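Local coordinates for extracellular solute-binding protein, family 1 (Bifidobacterium longum subsp. infantis ATCC 15697, PDB 3OMB) that probably captures a solute, perhaps an oligosaccharide, outside the cell for uptake by an ABC transporter, and holds a bound magnesium ion, at residues 199-202 and 207-210; 294-299 and 303-308; 315-318 and 323-326; 211-216 and 224-229. All coordinates share one frame; numbering follows the deposited sequence. Where two conformers were deposited one is given.

Contact 1 (199-202 and 207-210); sequences DPNG and DEIP. With MG (magnesium ion), chain B.
Glu208 reaches across to Asp199, Pro200 and Asn201 and closes a magnesium site. Its CB points toward the turn. With CG opposite the carbonyl carbon (chi1 -71°), CG lies 3.7 Å from Pro200 CD; the bend at chi2 (75°) then turns the carboxylate to the ion. Both oxygens arrive there, unequally: OE2 lies 2.4 Å from magnesium, whereas OE1 stands off at 2.7 Å and also accepts from a water at 2.7 Å. That water is weakly linked to Asp199 N as well. OE2 is further gripped on its anti side by the backbone N of Asn201, 3.1 Å away and fairly straight (160°). Asp199 OD1 binds the ion at 2.1 Å, while its OD2 accepts a hydrogen bond from Gly204 N; the carboxylate is turned almost perpendicular to that of Glu208, and the metal would offset the repulsion between such close acid oxygens. Asn201 binds magnesium through OD1, leaving ND2 to straddle both oxygens of Asp207, OD1 and OD2 each at 3.2 Å, with the amide and carboxylate planes steeply inclined. Asn203 OD1 and Gln205 O complete the shell. Ligands at every second residue from Asp199 to Asp207, Gln205 giving its backbone carbonyl, resemble the start of an EF-hand calcium loop, but the glutamate comes tenth instead of twelfth. A type I turn from Asp199 to Gly202 opens it. The loop links helix 185-197 to strand 209-211; Trp173 of helix 171-177 packs on Pro200, Asn201 and Glu208, while Ala303 O takes a further hydrogen bond from Asn201 ND2.

Contact 2 (294-299 and 303-308); sequences ADQISD and AKTGVV
Gln296 and Thr305 meet where helix 289-297 hands over to strand 305-310, a helix-to-strand connection leading into the mixed sheet of what is probably one lobe of a solute-binding protein. Ser298, the first residue past the helix, has positive phi and starts the return. The compact half of the contact is centred on Gln296. Its first torsion (chi1 -81°) lays CG on Val308 CG1 at 3.5 Å, and the bend at chi2 (66°) turns the amide until OE1 faces Thr305. Thr305 OG1 donates to that oxygen at 2.8 Å, lying in the carbonyl plane on a lone pair (C=O...donor angle 130°). The buried carbonyl is thus held by two donors, Thr305 OG1 and, from the loop after strand 209-211, Asn212 ND2. A leucine in place of Gln296 would probably leave the hydroxyl of Thr305 without its acceptor and cut one tie to Asn212. The other half is looser and more open to solvent. There Lys304 folds its CG over Ser298 OG at 3.5 Å, and the NZ of Lys304 gives the same oxygen only a weak bond; the stronger partner of Ser298 OG is Thr302 O. Lys304 NZ also makes a long, weak ion pair with Asp207 at the magnesium site. Between the two halves the backbones do not bond directly: one water donates to Gln296 O at 2.7 Å and accepts from Lys304 N at 2.8 Å.

Contact 3 (315-318 and 323-326); sequences DNFG and QYIA
Phe317 and Tyr324 share nearly the same first torsion, with CG opposite the carbonyl carbon in both (chi1 -63° and -70°), and this swings each ring into the space between helix end and strand; second torsions close to a right angle then turn the ring planes to face one another. The result is a face-to-face stack: the ring centroids lie 3.5 Å apart and the planes are only 8° from parallel. The two side chains nevertheless run at about a right angle to each other, so one ring is rotated over the other and their substituents leave in different directions. Phe317 CE1 sits 3.4 Å from Tyr324 CZ, and Phe317 CZ is equally close to Tyr324 CE2, at 3.4 Å. On the side nearer the backbone of the helix, Phe317 CB approaches Tyr324 CD1 at 3.9 Å. The phenol oxygen still lies near the rim of the Phe317 ring, close to CE1, and is hydrogen-bonded to Thr305 O, which satisfies this buried polar atom and probably restricts the tilt of the ring. The stack thus joins helix 313-317 to strand 324-326, an outer strand of its sheet, beside strand 166-170, whose Leu168 also packs against Phe317; helix 436-452 meets Ala326 farther along the strand.

Contact 4 (211-216 and 224-229); sequences MNIKKL and YSPMLL
The flat ring of Tyr224 is approached obliquely by Lys214 NZ, 4.2 Å from CD2. The extended start of Lys214 (chi2 176°) rests CD on Tyr224 CB at 3.8 Å; the bend at chi3 (68°) then turns the ammonium to Trp223 O, its hydrogen-bond partner. The puckered ring of Pro226 is met at one end by Ile213, whose CB lies 4.1 Å from Pro226 CB. At the other end Leu216 CD2 reaches Pro226 CG at 3.7 Å. Lys214 O lies 3.6 Å from Pro226 CD. Both segments belong to the long excursion between strands 209-211 and 248-251. Here Ser225 forms an ST turn, its OG accepting from Met227 N at 3.1 Å, and this leads into the 3-10 segment 226-229, in which Pro226 is the first residue. A glycine at Pro226 would probably open a gap between Ile213 and Leu216 and leave Leu216 CD2 without its partner across this contact. No direct hydrogen bond crosses the contact; a water does so instead, accepting from Lys214 N at 2.8 Å and donating to Tyr224 O at 2.6 Å. Helix 490-500 packs on Ile213, Leu216 and Met227, and Tyr271 of helix 262-276 hydrogen-bonds Pro226 O.

In the fold
Contacts 1, 2 and 3 reach one mixed sheet and differ in chemistry with their place in it. Contact 1, outermost at about 31 Å between its centre and that of the chain, is partly buried, ionic and built on a metal; contact 3 is fully buried and purely aromatic across its segments. Contact 2 lies between and touches both: it bonds through its strand to contact 1 on neighbouring strand 209-211, and through Thr305 to the tyrosine of contact 3. Contact 4 continues the chain directly beyond contact 1. Nearest the chain centre yet only partly buried, it is mainly apolar, joins two loop segments, and meets contact 2 through Asn212. Contacts 2 and 4 each use a water to link backbones.

Contact 1 (199-202 and 207-210)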
loop_
_atom_site.group_PDB
_atom_site.type_symbol
_atom_site.label_atom_id
_atom_site.label_comp_id
_atom_site.label_asym_id
_atom_site.label_seq_id
_atom_site.Cartn_x
_atom_site.Cartn_y
_atom_site.Cartn_z
ATOM N N ASP A 199 12.321 -19.194 -27.251
ATOM C CA ASP A 199 10.907 -19.542 -27.362
ATOM C C ASP A 199 10.336 -20.449 -26.229
ATOM O O ASP A 199 9.766 -21.515 -26.513
ATOM C CB ASP A 199 10.633 -20.171 -28.753
ATOM C CG ASP A 199 9.144 -20.364 -29.017
ATOM O OD1 ASP A 199 8.311 -19.491 -28.628
ATOM O OD2 ASP A 199 8.811 -21.396 -29.608
ATOM N N PRO A 200 10.454 -20.028 -24.949
ATOM C CA PRO A 200 10.035 -20.947 -23.876
ATOM C C PRO A 200 8.546 -21.242 -23.798
ATOM O O PRO A 200 8.180 -22.252 -23.190
ATOM C CB PRO A 200 10.522 -20.246 -22.575
ATOM C CG PRO A 200 10.632 -18.810 -22.925
ATOM C CD PRO A 200 11.078 -18.807 -24.406
ATOM N N ASN A 201 7.685 -20.415 -24.410
ATOM C CA ASN A 201 6.253 -20.766 -24.494
ATOM C C ASN A 201 5.925 -21.706 -25.683
ATOM O O ASN A 201 4.765 -22.063 -25.922
ATOM C CB ASN A 201 5.330 -19.528 -24.406
ATOM C CG ASN A 201 5.326 -18.669 -25.681
ATOM O OD1 ASN A 201 5.772 -19.090 -26.756
ATOM N ND2 ASN A 201 4.810 -17.458 -25.557
ATOM N N GLY A 202 6.962 -22.126 -26.396
ATOM C CA GLY A 202 6.839 -23.129 -27.461
ATOM C C GLY A 202 6.022 -22.802 -28.715
ATOM O O GLY A 202 5.781 -23.680 -29.515
ATOM N N ASP A 207 7.534 -13.864 -29.262
ATOM C CA ASP A 207 6.530 -13.067 -28.609
ATOM C C ASP A 207 6.797 -12.864 -27.108
ATOM O O ASP A 207 6.135 -12.057 -26.484
ATOM C CB ASP A 207 5.133 -13.706 -28.791
ATOM C CG ASP A 207 5.018 -15.122 -28.198
ATOM O OD1 ASP A 207 6.022 -15.849 -28.011
ATOM O OD2 ASP A 207 3.875 -15.547 -27.944
ATOM N N GLU A 208 7.727 -13.620 -26.531
ATOM C CA GLU A 208 8.044 -13.498 -25.100
ATOM C C GLU A 208 8.531 -12.078 -24.754
ATOM O O GLU A 208 9.428 -11.547 -25.421
ATOM C CB GLU A 208 9.121 -14.505 -24.700
ATOM C CG GLU A 208 8.719 -15.976 -24.665
ATOM C CD GLU A 208 8.573 -16.649 -26.036
ATOM O OE1 GLU A 208 8.929 -16.090 -27.101
ATOM O OE2 GLU A 208 8.094 -17.785 -26.049
ATOM N N ILE A 209 7.928 -11.473 -23.724
ATOM C CA ILE A 209 8.438 -10.245 -23.108
ATOM C C ILE A 209 9.272 -10.721 -21.925
ATOM O O ILE A 209 8.697 -11.170 -20.930
ATOM C CB ILE A 209 7.280 -9.373 -22.582
ATOM C CG1 ILE A 209 6.440 -8.849 -23.739
ATOM C CG2 ILE A 209 7.810 -8.200 -21.739
ATOM C CD1 ILE A 209 5.091 -8.280 -23.314
ATOM N N PRO A 210 10.623 -10.657 -22.023
ATOM C CA PRO A 210 11.397 -11.302 -20.941
ATOM C C PRO A 210 11.068 -10.725 -19.560
ATOM O O PRO A 210 10.791 -11.478 -18.617
ATOM C CB PRO A 210 12.851 -11.039 -21.348
ATOM C CG PRO A 210 12.791 -11.019 -22.821
ATOM C CD PRO A 210 11.517 -10.223 -23.117
HETATM MG MG MG B . 7.108 -17.800 -28.192
HETATM O O HOH W 1 11.448 -16.362 -28.168
#

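Contact 2 (294-299 and 303-308)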
loop_
_atom_site.group_PDB
_atom_site.type_symbol
_atom_site.label_atom_id
_atom_site.label_comp_id
_atom_site.label_asym_id
_atom_site.label_seq_id
_atom_site.Cartn_x
_atom_site.Cartn_y
_atom_site.Cartn_z
ATOM N N ALA A 294 -2.593 -6.365 -19.112
ATOM C CA ALA A 294 -3.079 -7.267 -20.156
ATOM C C ALA A 294 -1.938 -8.043 -20.809
ATOM O O ALA A 294 -2.147 -9.160 -21.246
ATOM C CB ALA A 294 -3.921 -6.527 -21.203
ATOM N N ASP A 295 -0.740 -7.451 -20.861
ATOM C CA ASP A 295 0.455 -8.143 -21.359
ATOM C C ASP A 295 0.672 -9.464 -20.630
ATOM O O ASP A 295 0.887 -10.497 -21.267
ATOM C CB ASP A 295 1.717 -7.286 -21.171
ATOM C CG ASP A 295 1.823 -6.159 -22.182
ATOM O OD1 ASP A 295 1.153 -6.276 -23.229
ATOM O OD2 ASP A 295 2.573 -5.166 -21.940
ATOM N N GLN A 296 0.618 -9.413 -19.301
ATOM C CA GLN A 296 0.847 -10.583 -18.434
ATOM C C GLN A 296 -0.279 -11.606 -18.491
ATOM O O GLN A 296 -0.026 -12.821 -18.503
ATOM C CB GLN A 296 1.034 -10.120 -16.965
ATOM C CG GLN A 296 2.432 -9.609 -16.642
ATOM C CD GLN A 296 2.806 -8.313 -17.363
ATOM O OE1 GLN A 296 3.424 -8.346 -18.442
ATOM N NE2 GLN A 296 2.449 -7.162 -16.767
ATOM N N ILE A 297 -1.517 -11.120 -18.531
ATOM C CA ILE A 297 -2.682 -11.998 -18.551
ATOM C C ILE A 297 -2.853 -12.699 -19.899
ATOM O O ILE A 297 -3.320 -13.846 -19.945
ATOM C CB ILE A 297 -3.968 -11.260 -18.094
ATOM C CG1 ILE A 297 -3.910 -11.030 -16.577
ATOM C CG2 ILE A 297 -5.226 -12.047 -18.469
ATOM C CD1 ILE A 297 -5.125 -10.347 -15.986
ATOM N N SER A 298 -2.436 -12.024 -20.976
ATOM C CA SER A 298 -2.436 -12.599 -22.324
ATOM C C SER A 298 -3.849 -13.119 -22.616
ATOM O O SER A 298 -4.847 -12.461 -22.252
ATOM C CB SER A 298 -1.344 -13.692 -22.413
ATOM O OG SER A 298 -1.331 -14.398 -23.642
ATOM N N ASP A 299 -3.940 -14.302 -23.212
ATOM C CA ASP A 299 -5.230 -14.913 -23.520
ATOM C C ASP A 299 -5.624 -16.025 -22.527
ATOM O O ASP A 299 -6.580 -16.770 -22.756
ATOM C CB ASP A 299 -5.195 -15.464 -24.945
ATOM C CG ASP A 299 -4.226 -16.618 -25.094
ATOM O OD1 ASP A 299 -3.417 -16.879 -24.168
ATOM O OD2 ASP A 299 -4.272 -17.273 -26.148
ATOM N N ALA A 303 1.422 -18.035 -21.991
ATOM C CA ALA A 303 2.130 -17.062 -21.180
ATOM C C ALA A 303 3.019 -16.206 -22.071
ATOM O O ALA A 303 3.645 -16.716 -23.008
ATOM C CB ALA A 303 2.960 -17.760 -20.117
ATOM N N LYS A 304 3.078 -14.911 -21.777
ATOM C CA LYS A 304 3.882 -13.983 -22.581
ATOM C C LYS A 304 5.074 -13.369 -21.822
ATOM O O LYS A 304 6.088 -13.008 -22.428
ATOM C CB LYS A 304 2.994 -12.862 -23.151
ATOM C CG LYS A 304 1.912 -13.334 -24.147
ATOM C CD LYS A 304 2.509 -13.717 -25.490
ATOM C CE LYS A 304 1.433 -13.860 -26.576
ATOM N NZ LYS A 304 0.605 -15.101 -26.469
ATOM N N THR A 305 4.966 -13.269 -20.504
ATOM C CA THR A 305 5.908 -12.464 -19.732
ATOM C C THR A 305 6.712 -13.309 -18.756
ATOM O O THR A 305 6.152 -14.114 -18.012
ATOM C CB THR A 305 5.163 -11.378 -18.955
ATOM O OG1 THR A 305 4.470 -10.546 -19.887
ATOM C CG2 THR A 305 6.122 -10.522 -18.110
ATOM N N GLY A 306 8.023 -13.106 -18.746
ATOM C CA GLY A 306 8.917 -13.931 -17.927
ATOM C C GLY A 306 8.990 -13.485 -16.490
ATOM O O GLY A 306 8.930 -14.328 -15.591
ATOM N N VAL A 307 9.109 -12.170 -16.281
ATOM C CA VAL A 307 9.405 -11.553 -14.963
ATOM C C VAL A 307 8.587 -10.257 -14.838
ATOM O O VAL A 307 8.567 -9.445 -15.784
ATOM C CB VAL A 307 10.929 -11.180 -14.810
ATOM C CG1 VAL A 307 11.210 -10.419 -13.489
ATOM C CG2 VAL A 307 11.827 -12.404 -14.891
ATOM N N VAL A 308 7.919 -10.071 -13.692
ATOM C CA VAL A 308 7.282 -8.800 -13.332
ATOM C C VAL A 308 7.387 -8.605 -11.822
ATOM O O VAL A 308 7.613 -9.571 -11.082
ATOM C CB VAL A 308 5.745 -8.744 -13.657
ATOM C CG1 VAL A 308 5.495 -8.862 -15.119
ATOM C CG2 VAL A 308 4.942 -9.841 -12.867
HETATM O O HOH W 2 2.306 -14.032 -19.191
#

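Contact 3 (315-318 and 323-326)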
loop_
_atom_site.group_PDB
_atom_site.type_symbol
_atom_site.label_atom_id
_atom_site.label_comp_id
_atom_site.label_asym_id
_atom_site.label_seq_id
_atom_site.Cartn_x
_atom_site.Cartn_y
_atom_site.Cartn_z
ATOM N N ASP A 315 -2.895 -13.184 -8.963
ATOM C CA ASP A 315 -3.376 -11.827 -9.220
ATOM C C ASP A 315 -2.849 -11.282 -10.547
ATOM O O ASP A 315 -3.566 -10.608 -11.280
ATOM C CB ASP A 315 -2.964 -10.885 -8.086
ATOM C CG ASP A 315 -3.730 -9.558 -8.119
ATOM O OD1 ASP A 315 -4.983 -9.589 -8.102
ATOM O OD2 ASP A 315 -3.080 -8.485 -8.164
ATOM N N ASN A 316 -1.586 -11.578 -10.846
ATOM C CA ASN A 316 -0.971 -11.028 -12.023
ATOM C C ASN A 316 -1.092 -11.872 -13.281
ATOM O O ASN A 316 -1.025 -11.329 -14.366
ATOM C CB ASN A 316 0.481 -10.703 -11.739
ATOM C CG ASN A 316 0.604 -9.550 -10.832
ATOM O OD1 ASN A 316 0.683 -9.707 -9.615
ATOM N ND2 ASN A 316 0.523 -8.369 -11.396
ATOM N N PHE A 317 -1.280 -13.182 -13.133
ATOM C CA PHE A 317 -1.297 -14.067 -14.309
ATOM C C PHE A 317 -2.579 -14.884 -14.491
ATOM O O PHE A 317 -2.706 -15.608 -15.476
ATOM C CB PHE A 317 -0.035 -14.954 -14.332
ATOM C CG PHE A 317 1.224 -14.167 -14.467
ATOM C CD1 PHE A 317 1.653 -13.733 -15.711
ATOM C CD2 PHE A 317 1.955 -13.801 -13.333
ATOM C CE1 PHE A 317 2.805 -12.953 -15.841
ATOM C CE2 PHE A 317 3.100 -13.030 -13.449
ATOM C CZ PHE A 317 3.529 -12.610 -14.718
ATOM N N GLY A 318 -3.515 -14.763 -13.548
ATOM C CA GLY A 318 -4.798 -15.468 -13.603
ATOM C C GLY A 318 -4.649 -16.944 -13.944
ATOM O O GLY A 318 -3.935 -17.681 -13.267
ATOM N N GLN A 323 2.399 -21.619 -13.690
ATOM C CA GLN A 323 3.730 -21.443 -14.294
ATOM C C GLN A 323 4.661 -20.527 -13.471
ATOM O O GLN A 323 5.885 -20.527 -13.682
ATOM C CB GLN A 323 3.581 -20.872 -15.702
ATOM C CG GLN A 323 3.032 -21.880 -16.683
ATOM C CD GLN A 323 2.982 -21.355 -18.081
ATOM O OE1 GLN A 323 3.963 -20.838 -18.603
ATOM N NE2 GLN A 323 1.833 -21.512 -18.719
ATOM N N TYR A 324 4.088 -19.779 -12.531
ATOM C CA TYR A 324 4.804 -18.660 -11.906
ATOM C C TYR A 324 5.052 -18.869 -10.423
ATOM O O TYR A 324 4.205 -19.448 -9.748
ATOM C CB TYR A 324 4.010 -17.350 -12.108
ATOM C CG TYR A 324 4.021 -16.891 -13.541
ATOM C CD1 TYR A 324 3.068 -17.361 -14.452
ATOM C CD2 TYR A 324 5.016 -16.005 -13.997
ATOM C CE1 TYR A 324 3.100 -16.954 -15.804
ATOM C CE2 TYR A 324 5.063 -15.598 -15.315
ATOM C CZ TYR A 324 4.104 -16.063 -16.216
ATOM O OH TYR A 324 4.148 -15.636 -17.518
ATOM N N ILE A 325 6.195 -18.375 -9.930
ATOM C CA ILE A 325 6.496 -18.335 -8.490
ATOM C C ILE A 325 7.046 -16.965 -8.121
ATOM O O ILE A 325 7.492 -16.216 -8.994
ATOM C CB ILE A 325 7.543 -19.417 -8.047
ATOM C CG1 ILE A 325 8.934 -19.156 -8.673
ATOM C CG2 ILE A 325 7.014 -20.862 -8.307
ATOM C CD1 ILE A 325 10.042 -20.174 -8.209
ATOM N N ALA A 326 7.043 -16.640 -6.831
ATOM C CA ALA A 326 7.809 -15.489 -6.357
ATOM C C ALA A 326 9.263 -15.909 -6.173
ATOM O O ALA A 326 9.515 -17.034 -5.773
ATOM C CB ALA A 326 7.213 -14.933 -5.051
#

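Contact 4 (211-216 and 224-229)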
loop_
_atom_site.group_PDB
_atom_site.type_symbol
_atom_site.label_atom_id
_atom_site.label_comp_id
_atom_site.label_asym_id
_atom_site.label_seq_id
_atom_site.Cartn_x
_atom_site.Cartn_y
_atom_site.Cartn_z
HETATM N N MSE A 211 11.077 -9.400 -19.450
HETATM C CA MSE A 211 10.698 -8.757 -18.202
HETATM C C MSE A 211 9.816 -7.574 -18.562
HETATM O O MSE A 211 10.098 -6.851 -19.537
HETATM C CB MSE A 211 11.930 -8.324 -17.409
HETATM C CG MSE A 211 11.593 -7.588 -16.123
HETATM SE SE MSE A 211 13.246 -7.098 -15.199
HETATM C CE MSE A 211 12.446 -6.353 -13.551
ATOM N N ASN A 212 8.727 -7.406 -17.819
ATOM C CA ASN A 212 7.858 -6.251 -18.049
ATOM C C ASN A 212 7.859 -5.347 -16.827
ATOM O O ASN A 212 7.875 -5.821 -15.696
ATOM C CB ASN A 212 6.425 -6.675 -18.465
ATOM C CG ASN A 212 5.742 -5.633 -19.335
ATOM O OD1 ASN A 212 6.324 -4.594 -19.658
ATOM N ND2 ASN A 212 4.508 -5.898 -19.715
ATOM N N ILE A 213 7.874 -4.040 -17.057
ATOM C CA ILE A 213 7.898 -3.069 -15.966
ATOM C C ILE A 213 6.834 -1.986 -16.212
ATOM O O ILE A 213 6.492 -1.683 -17.386
ATOM C CB ILE A 213 9.322 -2.445 -15.736
ATOM C CG1 ILE A 213 9.862 -1.767 -17.012
ATOM C CG2 ILE A 213 10.338 -3.521 -15.260
ATOM C CD1 ILE A 213 11.161 -0.958 -16.782
ATOM N N LYS A 214 6.329 -1.428 -15.105
ATOM C CA LYS A 214 5.362 -0.344 -15.093
ATOM C C LYS A 214 5.990 1.001 -15.455
ATOM O O LYS A 214 7.154 1.276 -15.107
ATOM C CB LYS A 214 4.726 -0.221 -13.695
ATOM C CG LYS A 214 3.725 -1.320 -13.375
ATOM C CD LYS A 214 3.135 -1.269 -11.943
ATOM C CE LYS A 214 2.217 -0.057 -11.708
ATOM N NZ LYS A 214 1.564 -0.025 -10.313
ATOM N N LYS A 215 5.214 1.850 -16.133
ATOM C CA LYS A 215 5.657 3.208 -16.394
ATOM C C LYS A 215 5.801 3.938 -15.064
ATOM O O LYS A 215 5.198 3.549 -14.066
ATOM C CB LYS A 215 4.706 3.946 -17.353
ATOM C CG LYS A 215 3.345 4.389 -16.782
ATOM C CD LYS A 215 2.659 5.255 -17.842
ATOM C CE LYS A 215 1.467 6.032 -17.315
ATOM N NZ LYS A 215 0.257 5.162 -17.199
ATOM N N LEU A 216 6.644 4.960 -15.046
ATOM C CA LEU A 216 6.820 5.781 -13.844
ATOM C C LEU A 216 5.655 6.769 -13.727
ATOM O O LEU A 216 5.148 7.247 -14.734
ATOM C CB LEU A 216 8.149 6.521 -13.917
ATOM C CG LEU A 216 9.408 5.667 -14.021
ATOM C CD1 LEU A 216 10.644 6.537 -13.780
ATOM C CD2 LEU A 216 9.426 4.470 -13.030
ATOM N N TYR A 224 4.745 -1.873 -7.199
ATOM C CA TYR A 224 5.336 -2.699 -8.229
ATOM C C TYR A 224 6.295 -1.874 -9.094
ATOM O O TYR A 224 6.586 -2.255 -10.231
ATOM C CB TYR A 224 4.267 -3.464 -9.053
ATOM C CG TYR A 224 3.117 -4.036 -8.227
ATOM C CD1 TYR A 224 3.364 -4.812 -7.073
ATOM C CD2 TYR A 224 1.783 -3.830 -8.605
ATOM C CE1 TYR A 224 2.322 -5.329 -6.304
ATOM C CE2 TYR A 224 0.710 -4.359 -7.830
ATOM C CZ TYR A 224 1.009 -5.108 -6.693
ATOM O OH TYR A 224 0.009 -5.632 -5.919
ATOM N N SER A 225 6.794 -0.761 -8.550
ATOM C CA SER A 225 7.732 0.096 -9.268
ATOM C C SER A 225 8.951 -0.682 -9.726
ATOM O O SER A 225 9.434 -1.573 -8.993
ATOM C CB SER A 225 8.197 1.243 -8.368
ATOM O OG SER A 225 9.175 2.041 -9.025
ATOM N N PRO A 226 9.466 -0.352 -10.934
ATOM C CA PRO A 226 10.749 -0.924 -11.349
ATOM C C PRO A 226 11.883 -0.630 -10.362
ATOM O O PRO A 226 12.844 -1.411 -10.287
ATOM C CB PRO A 226 11.033 -0.265 -12.718
ATOM C CG PRO A 226 10.050 0.857 -12.857
ATOM C CD PRO A 226 8.872 0.507 -11.986
HETATM N N MSE A 227 11.759 0.464 -9.601
HETATM C CA MSE A 227 12.716 0.812 -8.537
HETATM C C MSE A 227 12.772 -0.170 -7.353
HETATM O O MSE A 227 13.573 0.006 -6.423
HETATM C CB MSE A 227 12.446 2.235 -8.040
HETATM C CG MSE A 227 12.263 3.230 -9.185
HETATM SE SE MSE A 227 13.714 3.229 -10.475
HETATM C CE MSE A 227 13.132 2.096 -11.921
ATOM N N LEU A 228 11.946 -1.209 -7.380
ATOM C CA LEU A 228 12.094 -2.295 -6.413
ATOM C C LEU A 228 13.453 -2.986 -6.545
ATOM O O LEU A 228 13.900 -3.690 -5.618
ATOM C CB LEU A 228 10.978 -3.334 -6.559
ATOM C CG LEU A 228 9.643 -2.960 -5.928
ATOM C CD1 LEU A 228 8.553 -3.900 -6.425
ATOM C CD2 LEU A 228 9.765 -3.013 -4.388
ATOM N N LEU A 229 14.119 -2.785 -7.679
ATOM C CA LEU A 229 15.476 -3.299 -7.844
ATOM C C LEU A 229 16.485 -2.594 -6.958
ATOM O O LEU A 229 17.633 -3.065 -6.836
ATOM C CB LEU A 229 15.936 -3.230 -9.303
ATOM C CG LEU A 229 15.632 -4.406 -10.226
ATOM C CD1 LEU A 229 16.529 -4.279 -11.463
ATOM C CD2 LEU A 229 15.814 -5.754 -9.565
HETATM O O HOH W 3 7.447 -2.500 -12.720
#